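Long-range contact in NTF2 domain-containing protein (Chaetomium thermophilum, PDB 4X2H), which is of unknown function but carries an NTF2 domain, consistent with a role in nuclear transport or mRNA export through protein-protein binding: residues A99-A104 with L155-D160. Numbering follows the deposited sequence.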
loop_
_atom_site.group_PDB
_atom_site.type_symbol
_atom_site.label_atom_id
_atom_site.label_comp_id
_atom_site.label_asym_id
_atom_site.label_seq_id
_atom_site.Cartn_x
_atom_site.Cartn_y
_atom_site.Cartn_z
ATOM N N ALA B 99 -1.677 -8.992 13.047
ATOM C CA ALA B 99 -2.334 -8.488 14.246
ATOM C C ALA B 99 -1.652 -8.993 15.513
ATOM O O ALA B 99 -2.020 -8.594 16.618
ATOM C CB ALA B 99 -3.802 -8.890 14.245
ATOM N N ASP B 100 -0.669 -9.877 15.347
ATOM C CA ASP B 100 0.060 -10.462 16.470
ATOM C C ASP B 100 1.542 -10.139 16.336
ATOM O O ASP B 100 2.396 -10.999 16.520
ATOM C CB ASP B 100 -0.157 -11.979 16.523
ATOM C CG ASP B 100 0.361 -12.612 17.813
ATOM O OD1 ASP B 100 0.475 -11.906 18.839
ATOM O OD2 ASP B 100 0.660 -13.824 17.790
ATOM N N TYR B 101 1.841 -8.895 15.992
ATOM C CA TYR B 101 3.220 -8.483 15.781
ATOM C C TYR B 101 3.979 -8.534 17.105
ATOM O O TYR B 101 3.521 -7.973 18.103
ATOM C CB TYR B 101 3.265 -7.083 15.169
ATOM C CG TYR B 101 4.654 -6.631 14.804
ATOM C CD1 TYR B 101 5.191 -6.923 13.558
ATOM C CD2 TYR B 101 5.433 -5.923 15.706
ATOM C CE1 TYR B 101 6.466 -6.516 13.220
ATOM C CE2 TYR B 101 6.704 -5.513 15.381
ATOM C CZ TYR B 101 7.216 -5.811 14.135
ATOM O OH TYR B 101 8.486 -5.401 13.813
ATOM N N ARG B 102 5.123 -9.219 17.112
ATOM C CA ARG B 102 5.856 -9.482 18.351
ATOM C C ARG B 102 7.321 -9.068 18.329
ATOM O O ARG B 102 7.986 -9.133 19.364
ATOM C CB ARG B 102 5.817 -10.972 18.696
ATOM C CG ARG B 102 4.448 -11.596 18.701
ATOM C CD ARG B 102 4.461 -12.919 19.444
ATOM N NE ARG B 102 3.146 -13.240 19.989
ATOM C CZ ARG B 102 2.939 -13.948 21.094
ATOM N NH1 ARG B 102 3.962 -14.421 21.794
ATOM N NH2 ARG B 102 1.701 -14.181 21.504
ATOM N N PHE B 103 7.853 -8.682 17.177
ATOM C CA PHE B 103 9.291 -8.451 17.119
ATOM C C PHE B 103 9.688 -7.262 17.985
ATOM O O PHE B 103 9.125 -6.175 17.866
ATOM C CB PHE B 103 9.793 -8.228 15.695
ATOM C CG PHE B 103 11.276 -8.031 15.635
ATOM C CD1 PHE B 103 12.128 -9.116 15.778
ATOM C CD2 PHE B 103 11.823 -6.770 15.501
ATOM C CE1 PHE B 103 13.498 -8.949 15.758
ATOM C CE2 PHE B 103 13.200 -6.593 15.480
ATOM C CZ PHE B 103 14.036 -7.689 15.608
ATOM N N ALA B 104 10.655 -7.511 18.868
ATOM C CA ALA B 104 11.204 -6.509 19.780
ATOM C C ALA B 104 10.192 -6.066 20.840
ATOM O O ALA B 104 10.446 -5.127 21.586
ATOM C CB ALA B 104 11.716 -5.298 18.996
ATOM N N LEU B 155 3.957 -0.384 8.337
ATOM C CA LEU B 155 4.104 0.240 9.643
ATOM C C LEU B 155 4.144 -0.802 10.746
ATOM O O LEU B 155 3.404 -1.782 10.695
ATOM C CB LEU B 155 2.963 1.211 9.901
ATOM C CG LEU B 155 2.808 2.360 8.909
ATOM C CD1 LEU B 155 1.530 3.104 9.215
ATOM C CD2 LEU B 155 4.008 3.302 8.959
ATOM N N VAL B 156 5.004 -0.579 11.740
ATOM C CA VAL B 156 5.107 -1.467 12.901
ATOM C C VAL B 156 4.988 -0.652 14.193
ATOM O O VAL B 156 5.196 0.565 14.191
ATOM C CB VAL B 156 6.435 -2.265 12.898
ATOM C CG1 VAL B 156 6.479 -3.237 11.722
ATOM C CG2 VAL B 156 7.634 -1.333 12.862
ATOM N N PRO B 157 4.624 -1.313 15.306
ATOM C CA PRO B 157 4.451 -0.600 16.576
ATOM C C PRO B 157 5.727 0.072 17.077
ATOM O O PRO B 157 6.805 -0.515 16.978
ATOM C CB PRO B 157 4.024 -1.707 17.545
ATOM C CG PRO B 157 3.478 -2.781 16.700
ATOM C CD PRO B 157 4.246 -2.731 15.417
ATOM N N ASN B 158 5.600 1.285 17.602
ATOM C CA ASN B 158 6.696 1.923 18.326
ATOM C C ASN B 158 6.589 1.559 19.797
ATOM O O ASN B 158 5.807 2.161 20.533
ATOM C CB ASN B 158 6.673 3.443 18.151
ATOM C CG ASN B 158 7.882 4.124 18.782
ATOM O OD1 ASN B 158 8.629 3.512 19.554
ATOM N ND2 ASN B 158 8.072 5.398 18.465
ATOM N N TRP B 159 7.374 0.573 20.223
ATOM C CA TRP B 159 7.287 0.062 21.588
ATOM C C TRP B 159 7.702 1.104 22.624
ATOM O O TRP B 159 7.349 0.988 23.797
ATOM C CB TRP B 159 8.158 -1.185 21.754
ATOM C CG TRP B 159 7.843 -2.291 20.802
ATOM C CD1 TRP B 159 8.703 -2.881 19.922
ATOM C CD2 TRP B 159 6.577 -2.944 20.623
ATOM N NE1 TRP B 159 8.056 -3.863 19.215
ATOM C CE2 TRP B 159 6.750 -3.922 19.626
ATOM C CE3 TRP B 159 5.319 -2.801 21.215
ATOM C CZ2 TRP B 159 5.710 -4.751 19.200
ATOM C CZ3 TRP B 159 4.288 -3.628 20.794
ATOM C CH2 TRP B 159 4.491 -4.586 19.793
ATOM N N ASP B 160 8.450 2.113 22.194
ATOM C CA ASP B 160 8.960 3.131 23.108
ATOM C C ASP B 160 7.944 4.236 23.373
ATOM O O ASP B 160 8.122 5.030 24.300
ATOM C CB ASP B 160 10.253 3.738 22.556
ATOM C CG ASP B 160 11.372 2.718 22.433
ATOM O OD1 ASP B 160 11.525 1.892 23.359
ATOM O OD2 ASP B 160 12.090 2.735 21.408
#
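Y101 and W159 carry most of the 271 Å² buried between 99-104 and 155-160. With CG anti to its backbone N (chi1 -175°), the Y101 ring reaches the end of strand 145-157 and crosses V156 and P157 obliquely. Y101 CD2 comes to 3.4 Å from P157 CD, and Y101 CZ to 3.6 Å from V156 CG1. V156 CB stands 4.3 Å from the centroid of the Y101 ring and 28° off its normal, an off-centre CH-pi contact. W159 CZ2 approaches the edge of the same ring, 3.7 Å from CD2 of Y101, and P157 CB lies over one face of the indole, toward its rim. The indole is tethered by W159 NE1, which donates to the backbone O of F103 at 2.9 Å; an N-H...O angle of 152° and an approach in the carbonyl plane support a well-formed bond. In the NTF2-like fold this joins the loop between strand 83-96 and helix 107-112 to the end of a sheet strand, with Y36 of helix 34-39 packing on Y101, V156 and W159. Away from this packing the contact loosens: exposed R102 directs CB away from 155-160 and forms a salt bridge from R102 NE to D100 OD1 (3.2 Å), met from above the carboxylate plane. The F103 ring stacks against a side chain of the partner protein's chain.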